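Local coordinates for acetolactate synthase isozyme 1 large subunit (Escherichia coli, PDB 6LPI), which is the large subunit of an enzyme of the thiamine diphosphate-dependent family and holds thiamine diphosphate, a magnesium ion and flavin-adenine dinucleotide, at residues L216-G221 with T240-M245; G259-H264 with D288-K293; T269-Q274 with A555-V560. All coordinates share one frame; numbering follows the deposited sequence.

Contact 1 of 3, residues L216-G221 with T240-M245; sequences LYLGGG and TTMTLM. With FAD (flavin-adenine dinucleotide), chain I.
Thr240 runs beside Leu216 where two parallel strands pair, and the side chains point the same way, with Thr240 CG2 3.5 Å from Leu216 CD2. Thr241 carries the next rungs: its N donates to Leu216 O at 2.8 Å, and its O receives Leu218 N at 2.9 Å in an almost straight bond (179°). Its OG1 turns to Gly259 O. On the face shared with Leu218, Met242 sets CG 4.1 Å from Leu218 CB before its bent chain leads away. Thr243 N closes the ladder on Leu218 O (2.9 Å). With chi1 at 62°, Thr243 OG1 sits between the backbone N and carbonyl carbon and donates to O2P of FAD at 3.1 Å, while CG2 meets the edge of the Tyr217 ring at CE1. Gly220 N grips the same phosphate oxygen at 2.7 Å, and the lack of side chains at Gly219 and Gly220 lets the diphosphate lie close, as in a Rossmann-like nucleotide site. Leu244 N makes a weak hydrogen bond to the pyrimidine carbonyl O2 of the flavin, and Met245 CB rests 3.7 Å from Gly220 CA. Helix 226-235, the link of this beta-alpha-beta unit, covers Leu216, Leu218 and Thr240, and strand 278-282 flanks strand 214-218 on its other edge.

Contact 2 of 3, residues G259-H264 with D288-K293; sequences GMLGMH and DRAIGK. With FAD (flavin-adenine dinucleotide), chain I.
Met263 N donates to Arg289 O at 2.8 Å (147°), tying the loop that follows strand 257-260 to the short helix 288-291; both form part of the FAD pocket in the central domain. The Arg289 side chain then runs alongside that of Met263, both pointing the same way. Its CB lies 3.9 Å from the ribityl C2' of FAD and near C10 of the flavin. CG, anti to the carbonyl carbon (chi1 -79°), touches Met263 CE, and CD approaches the ribityl hydroxyl O2' of FAD at 3.2 Å. At NE the Met263 methyl CE lies at the edge of the guanidinium, near its plane. CZ comes near FAD C8, which sits over one face of the group and toward its rim, and NH1 ends 3.9 Å from the flavin methyl C8M. Next to the Met263 N bond, Gly262 CA rests against the carbonyl oxygens of Arg289 and Ala290, and Leu261 CD2 packs on Ala290 CB at 4.1 Å. The same loop reads the pyrimidine edge of the isoalloxazine: FAD N3 donates to Leu261 O at 2.9 Å, and His264 N donates to FAD O4, also at 2.9 Å. Ala290 CB packs against the pyrimidine ring near C2. Leu261 also packs on Asn270 and Leu273 of helix 267-273, Met260 and His264 touch Met396 of helix 393-401, and Ala290 and Ile291 lean on Tyr217 of strand 214-218.

Contact 3 of 3, residues T269-Q274 with A555-V560; sequences TNYILQ and ANTEMV
Asn270 and Tyr271 of helix 267-273, and Gln274, pack against Asn556, Thr557 and Met559 in a partly buried, largely van der Waals contact between the central domain and the C-terminal tail. Met559 supplies a methyl over the Tyr271 ring: CE stands 4.0 Å from the ring centroid, 29° off the normal, a CH-pi contact made with the Met559 chain bent at chi3 (-70°). Thr557 meets the same ring at its edge, CG2 3.9 Å from CD1, and this methyl also rests 3.6 Å from Gln274 CG. The tail reaches here through a type I beta turn, Ala555 to Glu558, closed by Glu558 N to Ala555 O at 3.2 Å. It thereby brings the chain that follows strand 534-539, in the sheet of the third domain, back onto the middle one. Beside the turn the amides of Asn270 and Asn556 stack with their planes 21° apart and without a hydrogen bond between them; Asn556 ND2 donates instead to Ala290 O. Asn270 ND2 also makes a weak hydrogen bond to Met559 SD (3.5 Å), although its stronger partner is Gly262 O. The Gln274 amide is held from outside the contact, OE1 accepting from Cys298 N.

In the fold
Two of the three contacts touch FAD, and the third lies behind the second. Contacts 1 and 2 have centres about 10 Å apart; contact 1 meets the cofactor chiefly at the diphosphate, reaching the adenine and the flavin as well, contact 2 at the flavin ring, mainly its pyrimidine edge, and the ribityl chain. Their strands 240-242 and 257-260 are neighbours in one sheet. Contact 3 backs contact 2, about 8 Å away between centres, through two side-chain amides and through apolar packing, with Leu261 CD1 3.6 Å from Leu273 CD1. Contact 2 also lies nearer the thiamine diphosphate, which is about 7 Å from the Arg289 side chain and about 14 Å from that of Met245.

Contact 1 of 3, residues L216-G221 with T240-M245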
loop_
_atom_site.group_PDB
_atom_site.type_symbol
_atom_site.label_atom_id
_atom_site.label_comp_id
_atom_site.label_asym_id
_atom_site.label_seq_id
_atom_site.Cartn_x
_atom_site.Cartn_y
_atom_site.Cartn_z
ATOM N N LEU B 216 -20.487 -5.232 -6.514
ATOM C CA LEU B 216 -19.727 -4.112 -5.988
ATOM C C LEU B 216 -18.327 -4.628 -5.677
ATOM O O LEU B 216 -18.169 -5.629 -4.979
ATOM C CB LEU B 216 -20.437 -3.520 -4.766
ATOM C CG LEU B 216 -19.801 -2.482 -3.860
ATOM C CD1 LEU B 216 -19.650 -1.191 -4.613
ATOM C CD2 LEU B 216 -20.701 -2.242 -2.674
ATOM N N TYR B 217 -17.343 -4.028 -6.290
ATOM C CA TYR B 217 -15.962 -4.485 -6.256
ATOM C C TYR B 217 -15.156 -3.446 -5.471
ATOM O O TYR B 217 -14.873 -2.354 -5.966
ATOM C CB TYR B 217 -15.508 -4.708 -7.702
ATOM C CG TYR B 217 -14.040 -4.863 -7.999
ATOM C CD1 TYR B 217 -13.112 -5.175 -7.020
ATOM C CD2 TYR B 217 -13.584 -4.662 -9.281
ATOM C CE1 TYR B 217 -11.783 -5.296 -7.323
ATOM C CE2 TYR B 217 -12.259 -4.771 -9.591
ATOM C CZ TYR B 217 -11.362 -5.091 -8.612
ATOM O OH TYR B 217 -10.035 -5.201 -8.939
ATOM N N LEU B 218 -14.804 -3.786 -4.237
ATOM C CA LEU B 218 -14.117 -2.884 -3.320
ATOM C C LEU B 218 -12.619 -3.121 -3.279
ATOM O O LEU B 218 -12.158 -4.267 -3.305
ATOM C CB LEU B 218 -14.678 -3.014 -1.909
ATOM C CG LEU B 218 -16.178 -2.925 -1.878
ATOM C CD1 LEU B 218 -16.643 -2.983 -0.406
ATOM C CD2 LEU B 218 -16.516 -1.595 -2.551
ATOM N N GLY B 219 -11.875 -2.011 -3.205
ATOM C CA GLY B 219 -10.435 -2.037 -3.074
ATOM C C GLY B 219 -9.970 -1.234 -1.870
ATOM O O GLY B 219 -10.771 -0.699 -1.101
ATOM N N GLY B 220 -8.648 -1.173 -1.722
ATOM C CA GLY B 220 -8.053 -0.512 -0.575
ATOM C C GLY B 220 -8.331 0.974 -0.476
ATOM O O GLY B 220 -7.955 1.592 0.524
ATOM N N GLY B 221 -8.930 1.570 -1.487
ATOM C CA GLY B 221 -9.205 2.992 -1.456
ATOM C C GLY B 221 -10.475 3.421 -0.780
ATOM O O GLY B 221 -10.670 4.623 -0.574
ATOM N N THR B 240 -21.113 -8.026 -2.855
ATOM C CA THR B 240 -19.887 -7.238 -2.744
ATOM C C THR B 240 -18.667 -8.131 -2.581
ATOM O O THR B 240 -18.635 -9.007 -1.716
ATOM C CB THR B 240 -19.979 -6.261 -1.582
ATOM O OG1 THR B 240 -19.911 -7.010 -0.375
ATOM C CG2 THR B 240 -21.296 -5.542 -1.611
ATOM N N THR B 241 -17.688 -7.932 -3.449
ATOM C CA THR B 241 -16.413 -8.620 -3.377
ATOM C C THR B 241 -15.339 -7.623 -2.961
ATOM O O THR B 241 -15.420 -6.432 -3.278
ATOM C CB THR B 241 -16.063 -9.276 -4.722
ATOM O OG1 THR B 241 -14.891 -10.087 -4.574
ATOM C CG2 THR B 241 -15.806 -8.237 -5.796
ATOM N N MET B 242 -14.301 -8.114 -2.294
ATOM C CA MET B 242 -13.226 -7.234 -1.867
ATOM C C MET B 242 -11.887 -7.766 -2.350
ATOM O O MET B 242 -11.708 -8.971 -2.534
ATOM C CB MET B 242 -13.202 -7.073 -0.349
ATOM C CG MET B 242 -14.463 -6.512 0.259
ATOM S SD MET B 242 -14.795 -7.201 1.905
ATOM C CE MET B 242 -15.637 -8.738 1.520
ATOM N N THR B 243 -10.958 -6.854 -2.594
ATOM C CA THR B 243 -9.582 -7.255 -2.839
ATOM C C THR B 243 -8.918 -7.636 -1.527
ATOM O O THR B 243 -9.481 -7.445 -0.451
ATOM C CB THR B 243 -8.800 -6.122 -3.480
ATOM O OG1 THR B 243 -8.775 -5.026 -2.561
ATOM C CG2 THR B 243 -9.453 -5.684 -4.770
ATOM N N LEU B 244 -7.684 -8.141 -1.614
ATOM C CA LEU B 244 -6.911 -8.396 -0.398
ATOM C C LEU B 244 -6.787 -7.158 0.488
ATOM O O LEU B 244 -6.689 -7.280 1.711
ATOM C CB LEU B 244 -5.521 -8.921 -0.752
ATOM C CG LEU B 244 -4.644 -9.268 0.454
ATOM C CD1 LEU B 244 -5.235 -10.441 1.183
ATOM C CD2 LEU B 244 -3.236 -9.569 -0.003
ATOM N N MET B 245 -6.759 -5.967 -0.110
ATOM C CA MET B 245 -6.593 -4.714 0.616
ATOM C C MET B 245 -7.883 -4.191 1.208
ATOM O O MET B 245 -7.845 -3.162 1.882
ATOM C CB MET B 245 -6.015 -3.631 -0.315
ATOM C CG MET B 245 -4.704 -4.009 -0.983
ATOM S SD MET B 245 -3.509 -4.557 0.242
ATOM C CE MET B 245 -2.973 -2.915 0.779
HETATM P PA FAD I . -4.817 -0.808 -3.769
HETATM O O1A FAD I . -4.999 -1.211 -2.357
HETATM O O2A FAD I . -3.430 -0.408 -4.197
HETATM O O5B FAD I . -5.872 0.361 -3.895
HETATM C C5B FAD I . -5.469 1.715 -4.182
HETATM C C4B FAD I . -6.444 2.271 -5.183
HETATM O O4B FAD I . -7.494 3.014 -4.508
HETATM C C3B FAD I . -5.835 3.243 -6.189
HETATM O O3B FAD I . -6.470 3.045 -7.453
HETATM C C2B FAD I . -6.122 4.596 -5.527
HETATM O O2B FAD I . -6.097 5.706 -6.413
HETATM C C1B FAD I . -7.534 4.329 -5.027
HETATM N N9A FAD I . -8.008 5.228 -3.989
HETATM C C8A FAD I . -7.405 5.526 -2.796
HETATM N N7A FAD I . -8.086 6.362 -2.046
HETATM C C5A FAD I . -9.217 6.633 -2.800
HETATM C C6A FAD I . -10.338 7.458 -2.575
HETATM N N6A FAD I . -10.513 8.192 -1.473
HETATM N N1A FAD I . -11.282 7.513 -3.541
HETATM C C2A FAD I . -11.112 6.788 -4.650
HETATM N N3A FAD I . -10.106 5.972 -4.969
HETATM C C4A FAD I . -9.181 5.942 -4.001
HETATM N N1 FAD I . -5.320 -9.469 -4.344
HETATM C C2 FAD I . -6.564 -9.893 -4.702
HETATM O O2 FAD I . -7.464 -9.094 -4.928
HETATM N N3 FAD I . -6.834 -11.246 -4.800
HETATM C C4 FAD I . -5.940 -12.269 -4.566
HETATM O O4 FAD I . -6.298 -13.438 -4.682
HETATM C C4X FAD I . -4.610 -11.808 -4.196
HETATM N N5 FAD I . -3.683 -12.710 -3.950
HETATM C C5X FAD I . -2.421 -12.259 -3.579
HETATM C C6 FAD I . -1.423 -13.196 -3.303
HETATM C C7 FAD I . -0.147 -12.787 -2.914
HETATM C C7M FAD I . 0.913 -13.819 -2.639
HETATM C C8 FAD I . 0.141 -11.417 -2.806
HETATM C C8M FAD I . 1.518 -10.945 -2.404
HETATM C C9 FAD I . -0.853 -10.481 -3.082
HETATM C C9A FAD I . -2.122 -10.890 -3.476
HETATM N N10 FAD I . -3.148 -9.962 -3.758
HETATM C C10 FAD I . -4.400 -10.384 -4.117
HETATM C "C1'" FAD I . -2.908 -8.523 -3.659
HETATM C "C2'" FAD I . -2.616 -7.883 -5.008
HETATM O "O2'" FAD I . -1.236 -8.040 -5.340
HETATM C "C3'" FAD I . -2.931 -6.389 -4.937
HETATM O "O3'" FAD I . -2.183 -5.793 -3.882
HETATM C "C4'" FAD I . -4.405 -6.064 -4.724
HETATM O "O4'" FAD I . -5.189 -7.003 -5.452
HETATM C "C5'" FAD I . -4.752 -4.663 -5.166
HETATM O "O5'" FAD I . -5.988 -4.267 -4.546
HETATM P P FAD I . -6.560 -2.837 -4.763
HETATM O O1P FAD I . -7.164 -2.759 -6.165
HETATM O O2P FAD I . -7.347 -2.517 -3.706
HETATM O O3P FAD I . -5.265 -1.980 -4.740
#

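Contact 2 of 3, residues G259-H264 with D288-K293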
loop_
_atom_site.group_PDB
_atom_site.type_symbol
_atom_site.label_atom_id
_atom_site.label_comp_id
_atom_site.label_asym_id
_atom_site.label_seq_id
_atom_site.Cartn_x
_atom_site.Cartn_y
_atom_site.Cartn_z
ATOM N N GLY B 259 -16.836 -12.235 -0.178
ATOM C CA GLY B 259 -15.470 -12.394 0.236
ATOM C C GLY B 259 -14.543 -11.883 -0.846
ATOM O O GLY B 259 -14.925 -11.104 -1.724
ATOM N N MET B 260 -13.331 -12.408 -0.839
ATOM C CA MET B 260 -12.278 -11.904 -1.697
ATOM C C MET B 260 -12.263 -12.643 -3.025
ATOM O O MET B 260 -12.465 -13.853 -3.077
ATOM C CB MET B 260 -10.926 -12.045 -1.012
ATOM C CG MET B 260 -9.770 -11.962 -1.944
ATOM S SD MET B 260 -8.198 -11.964 -1.078
ATOM C CE MET B 260 -7.820 -13.688 -1.278
ATOM N N LEU B 261 -12.053 -11.890 -4.096
ATOM C CA LEU B 261 -11.939 -12.400 -5.453
ATOM C C LEU B 261 -10.478 -12.606 -5.858
ATOM O O LEU B 261 -9.547 -12.134 -5.206
ATOM C CB LEU B 261 -12.629 -11.441 -6.415
ATOM C CG LEU B 261 -11.748 -10.293 -6.872
ATOM C CD1 LEU B 261 -12.432 -9.525 -7.985
ATOM C CD2 LEU B 261 -11.449 -9.382 -5.695
ATOM N N GLY B 262 -10.279 -13.348 -6.944
ATOM C CA GLY B 262 -8.963 -13.350 -7.551
ATOM C C GLY B 262 -8.123 -14.603 -7.428
ATOM O O GLY B 262 -8.642 -15.707 -7.332
ATOM N N MET B 263 -6.802 -14.408 -7.385
ATOM C CA MET B 263 -5.850 -15.495 -7.607
ATOM C C MET B 263 -6.083 -16.629 -6.641
ATOM O O MET B 263 -6.037 -17.803 -7.019
ATOM C CB MET B 263 -4.422 -14.965 -7.457
ATOM C CG MET B 263 -3.375 -15.988 -7.042
ATOM S SD MET B 263 -1.712 -15.661 -7.730
ATOM C CE MET B 263 -1.168 -14.225 -6.868
ATOM N N HIS B 264 -6.272 -16.295 -5.372
ATOM C CA HIS B 264 -6.601 -17.246 -4.325
ATOM C C HIS B 264 -7.951 -16.927 -3.694
ATOM O O HIS B 264 -8.205 -17.301 -2.543
ATOM C CB HIS B 264 -5.493 -17.235 -3.275
ATOM C CG HIS B 264 -4.211 -17.849 -3.735
ATOM N ND1 HIS B 264 -3.063 -17.111 -3.914
ATOM C CD2 HIS B 264 -3.875 -19.136 -3.988
ATOM C CE1 HIS B 264 -2.081 -17.909 -4.298
ATOM N NE2 HIS B 264 -2.547 -19.145 -4.344
ATOM N N ASP B 288 -3.791 -7.605 -11.599
ATOM C CA ASP B 288 -3.990 -8.906 -12.230
ATOM C C ASP B 288 -4.325 -9.963 -11.197
ATOM O O ASP B 288 -5.096 -10.883 -11.483
ATOM C CB ASP B 288 -2.758 -9.315 -13.049
ATOM C CG ASP B 288 -1.465 -9.240 -12.248
ATOM O OD1 ASP B 288 -1.083 -8.130 -11.789
ATOM O OD2 ASP B 288 -0.834 -10.309 -12.069
ATOM N N ARG B 289 -3.754 -9.850 -9.993
ATOM C CA ARG B 289 -3.988 -10.842 -8.960
ATOM C C ARG B 289 -5.418 -10.828 -8.441
ATOM O O ARG B 289 -5.873 -11.833 -7.884
ATOM C CB ARG B 289 -3.007 -10.610 -7.816
ATOM C CG ARG B 289 -1.609 -11.160 -8.091
ATOM C CD ARG B 289 -0.578 -10.724 -7.046
ATOM N NE ARG B 289 0.597 -11.609 -7.034
ATOM C CZ ARG B 289 1.819 -11.254 -6.632
ATOM N NH1 ARG B 289 2.068 -10.017 -6.194
ATOM N NH2 ARG B 289 2.804 -12.143 -6.676
ATOM N N ALA B 290 -6.177 -9.780 -8.710
ATOM C CA ALA B 290 -7.601 -9.799 -8.413
ATOM C C ALA B 290 -8.436 -10.078 -9.642
ATOM O O ALA B 290 -9.527 -10.640 -9.516
ATOM C CB ALA B 290 -8.063 -8.475 -7.807
ATOM N N ILE B 291 -7.938 -9.698 -10.818
ATOM C CA ILE B 291 -8.691 -9.702 -12.066
ATOM C C ILE B 291 -8.340 -10.878 -12.965
ATOM O O ILE B 291 -9.219 -11.439 -13.638
ATOM C CB ILE B 291 -8.410 -8.364 -12.792
ATOM C CG1 ILE B 291 -9.158 -7.241 -12.097
ATOM C CG2 ILE B 291 -8.635 -8.389 -14.290
ATOM C CD1 ILE B 291 -10.463 -7.672 -11.513
ATOM N N GLY B 292 -7.088 -11.327 -12.906
ATOM C CA GLY B 292 -6.628 -12.350 -13.826
ATOM C C GLY B 292 -6.406 -11.722 -15.193
ATOM O O GLY B 292 -6.188 -10.519 -15.313
ATOM N N LYS B 293 -6.495 -12.545 -16.245
ATOM C CA LYS B 293 -6.400 -12.069 -17.628
ATOM C C LYS B 293 -7.452 -11.003 -17.894
ATOM O O LYS B 293 -8.659 -11.277 -17.845
ATOM C CB LYS B 293 -6.541 -13.208 -18.631
ATOM C CG LYS B 293 -5.259 -13.977 -18.824
ATOM C CD LYS B 293 -5.123 -14.474 -20.236
ATOM C CE LYS B 293 -5.041 -13.317 -21.204
ATOM N NZ LYS B 293 -5.074 -13.806 -22.601
HETATM P PA FAD I . -4.817 -0.808 -3.769
HETATM O O1A FAD I . -4.999 -1.211 -2.357
HETATM O O2A FAD I . -3.430 -0.408 -4.197
HETATM O O5B FAD I . -5.872 0.361 -3.895
HETATM C C5B FAD I . -5.469 1.715 -4.182
HETATM C C4B FAD I . -6.444 2.271 -5.183
HETATM O O4B FAD I . -7.494 3.014 -4.508
HETATM C C3B FAD I . -5.835 3.243 -6.189
HETATM O O3B FAD I . -6.470 3.045 -7.453
HETATM C C2B FAD I . -6.122 4.596 -5.527
HETATM O O2B FAD I . -6.097 5.706 -6.413
HETATM C C1B FAD I . -7.534 4.329 -5.027
HETATM N N9A FAD I . -8.008 5.228 -3.989
HETATM C C8A FAD I . -7.405 5.526 -2.796
HETATM N N7A FAD I . -8.086 6.362 -2.046
HETATM C C5A FAD I . -9.217 6.633 -2.800
HETATM C C6A FAD I . -10.338 7.458 -2.575
HETATM N N6A FAD I . -10.513 8.192 -1.473
HETATM N N1A FAD I . -11.282 7.513 -3.541
HETATM C C2A FAD I . -11.112 6.788 -4.650
HETATM N N3A FAD I . -10.106 5.972 -4.969
HETATM C C4A FAD I . -9.181 5.942 -4.001
HETATM N N1 FAD I . -5.320 -9.469 -4.344
HETATM C C2 FAD I . -6.564 -9.893 -4.702
HETATM O O2 FAD I . -7.464 -9.094 -4.928
HETATM N N3 FAD I . -6.834 -11.246 -4.800
HETATM C C4 FAD I . -5.940 -12.269 -4.566
HETATM O O4 FAD I . -6.298 -13.438 -4.682
HETATM C C4X FAD I . -4.610 -11.808 -4.196
HETATM N N5 FAD I . -3.683 -12.710 -3.950
HETATM C C5X FAD I . -2.421 -12.259 -3.579
HETATM C C6 FAD I . -1.423 -13.196 -3.303
HETATM C C7 FAD I . -0.147 -12.787 -2.914
HETATM C C7M FAD I . 0.913 -13.819 -2.639
HETATM C C8 FAD I . 0.141 -11.417 -2.806
HETATM C C8M FAD I . 1.518 -10.945 -2.404
HETATM C C9 FAD I . -0.853 -10.481 -3.082
HETATM C C9A FAD I . -2.122 -10.890 -3.476
HETATM N N10 FAD I . -3.148 -9.962 -3.758
HETATM C C10 FAD I . -4.400 -10.384 -4.117
HETATM C "C1'" FAD I . -2.908 -8.523 -3.659
HETATM C "C2'" FAD I . -2.616 -7.883 -5.008
HETATM O "O2'" FAD I . -1.236 -8.040 -5.340
HETATM C "C3'" FAD I . -2.931 -6.389 -4.937
HETATM O "O3'" FAD I . -2.183 -5.793 -3.882
HETATM C "C4'" FAD I . -4.405 -6.064 -4.724
HETATM O "O4'" FAD I . -5.189 -7.003 -5.452
HETATM C "C5'" FAD I . -4.752 -4.663 -5.166
HETATM O "O5'" FAD I . -5.988 -4.267 -4.546
HETATM P P FAD I . -6.560 -2.837 -4.763
HETATM O O1P FAD I . -7.164 -2.759 -6.165
HETATM O O2P FAD I . -7.347 -2.517 -3.706
HETATM O O3P FAD I . -5.265 -1.980 -4.740
#

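Contact 3 of 3, residues T269-Q274 with A555-V560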
loop_
_atom_site.group_PDB
_atom_site.type_symbol
_atom_site.label_atom_id
_atom_site.label_comp_id
_atom_site.label_asym_id
_atom_site.label_seq_id
_atom_site.Cartn_x
_atom_site.Cartn_y
_atom_site.Cartn_z
ATOM N N THR B 269 -17.238 -17.105 -5.996
ATOM C CA THR B 269 -17.370 -15.708 -6.376
ATOM C C THR B 269 -16.530 -15.377 -7.599
ATOM O O THR B 269 -16.866 -14.453 -8.361
ATOM C CB THR B 269 -17.001 -14.813 -5.198
ATOM O OG1 THR B 269 -15.583 -14.750 -5.109
ATOM C CG2 THR B 269 -17.536 -15.434 -3.945
ATOM N N ASN B 270 -15.434 -16.093 -7.804
ATOM C CA ASN B 270 -14.747 -15.950 -9.075
ATOM C C ASN B 270 -15.664 -16.335 -10.232
ATOM O O ASN B 270 -15.686 -15.648 -11.253
ATOM C CB ASN B 270 -13.470 -16.782 -9.090
ATOM C CG ASN B 270 -12.248 -15.945 -8.822
ATOM O OD1 ASN B 270 -12.324 -14.721 -8.770
ATOM N ND2 ASN B 270 -11.107 -16.594 -8.689
ATOM N N TYR B 271 -16.480 -17.384 -10.074
ATOM C CA TYR B 271 -17.449 -17.702 -11.124
ATOM C C TYR B 271 -18.585 -16.687 -11.151
ATOM O O TYR B 271 -19.095 -16.342 -12.225
ATOM C CB TYR B 271 -18.027 -19.111 -10.933
ATOM C CG TYR B 271 -17.071 -20.241 -11.258
ATOM C CD1 TYR B 271 -16.099 -20.099 -12.234
ATOM C CD2 TYR B 271 -17.102 -21.437 -10.538
ATOM C CE1 TYR B 271 -15.195 -21.120 -12.503
ATOM C CE2 TYR B 271 -16.198 -22.476 -10.809
ATOM C CZ TYR B 271 -15.251 -22.302 -11.798
ATOM O OH TYR B 271 -14.349 -23.295 -12.094
ATOM N N ILE B 272 -19.002 -16.206 -9.978
ATOM C CA ILE B 272 -20.135 -15.293 -9.906
ATOM C C ILE B 272 -19.839 -14.005 -10.654
ATOM O O ILE B 272 -20.720 -13.453 -11.318
ATOM C CB ILE B 272 -20.510 -15.011 -8.443
ATOM C CG1 ILE B 272 -21.299 -16.195 -7.874
ATOM C CG2 ILE B 272 -21.288 -13.677 -8.338
ATOM C CD1 ILE B 272 -21.306 -16.280 -6.351
ATOM N N LEU B 273 -18.598 -13.505 -10.562
ATOM C CA LEU B 273 -18.272 -12.243 -11.224
ATOM C C LEU B 273 -18.449 -12.330 -12.735
ATOM O O LEU B 273 -18.864 -11.353 -13.373
ATOM C CB LEU B 273 -16.851 -11.821 -10.866
ATOM C CG LEU B 273 -16.760 -11.116 -9.508
ATOM C CD1 LEU B 273 -15.440 -11.359 -8.825
ATOM C CD2 LEU B 273 -16.934 -9.639 -9.691
ATOM N N GLN B 274 -18.190 -13.504 -13.312
ATOM C CA GLN B 274 -18.345 -13.717 -14.745
ATOM C C GLN B 274 -19.798 -13.661 -15.191
ATOM O O GLN B 274 -20.060 -13.546 -16.393
ATOM C CB GLN B 274 -17.706 -15.060 -15.117
ATOM C CG GLN B 274 -16.207 -15.057 -14.950
ATOM C CD GLN B 274 -15.528 -14.351 -16.105
ATOM O OE1 GLN B 274 -14.988 -13.251 -15.963
ATOM N NE2 GLN B 274 -15.501 -15.016 -17.246
ATOM N N ALA B 555 -7.056 -16.910 -16.849
ATOM C CA ALA B 555 -8.340 -16.325 -16.504
ATOM C C ALA B 555 -8.723 -16.697 -15.073
ATOM O O ALA B 555 -8.226 -17.672 -14.507
ATOM C CB ALA B 555 -9.418 -16.818 -17.467
ATOM N N ASN B 556 -9.601 -15.889 -14.467
ATOM C CA ASN B 556 -10.043 -16.227 -13.119
ATOM C C ASN B 556 -10.936 -17.464 -13.090
ATOM O O ASN B 556 -11.191 -17.994 -12.002
ATOM C CB ASN B 556 -10.845 -15.089 -12.476
ATOM C CG ASN B 556 -9.982 -14.085 -11.744
ATOM O OD1 ASN B 556 -8.864 -14.378 -11.330
ATOM N ND2 ASN B 556 -10.546 -12.908 -11.497
ATOM N N THR B 557 -11.425 -17.928 -14.250
ATOM C CA THR B 557 -12.236 -19.135 -14.366
ATOM C C THR B 557 -11.408 -20.396 -14.522
ATOM O O THR B 557 -11.974 -21.473 -14.730
ATOM C CB THR B 557 -13.202 -19.023 -15.544
ATOM O OG1 THR B 557 -12.545 -18.424 -16.664
ATOM C CG2 THR B 557 -14.405 -18.191 -15.145
ATOM N N GLU B 558 -10.092 -20.300 -14.413
ATOM C CA GLU B 558 -9.196 -21.425 -14.630
ATOM C C GLU B 558 -8.446 -21.645 -13.322
ATOM O O GLU B 558 -7.270 -21.312 -13.217
ATOM C CB GLU B 558 -8.201 -21.145 -15.792
ATOM C CG GLU B 558 -8.782 -20.538 -17.084
ATOM C CD GLU B 558 -9.706 -21.503 -17.842
ATOM O OE1 GLU B 558 -9.243 -22.617 -18.189
ATOM O OE2 GLU B 558 -10.887 -21.163 -18.119
ATOM N N MET B 559 -9.113 -22.254 -12.349
ATOM C CA MET B 559 -8.573 -22.378 -11.006
ATOM C C MET B 559 -8.228 -23.817 -10.651
ATOM O O MET B 559 -8.850 -24.764 -11.138
ATOM C CB MET B 559 -9.566 -21.839 -9.993
ATOM C CG MET B 559 -9.915 -20.420 -10.208
ATOM S SD MET B 559 -11.252 -20.111 -9.067
ATOM C CE MET B 559 -12.536 -21.084 -9.845
ATOM N N VAL B 560 -7.232 -23.964 -9.789
ATOM C CA VAL B 560 -6.799 -25.263 -9.316
ATOM C C VAL B 560 -7.271 -25.454 -7.873
ATOM O O VAL B 560 -7.582 -26.563 -7.443
ATOM C CB VAL B 560 -5.279 -25.402 -9.435
ATOM C CG1 VAL B 560 -4.834 -26.793 -9.034
ATOM C CG2 VAL B 560 -4.832 -25.065 -10.857
#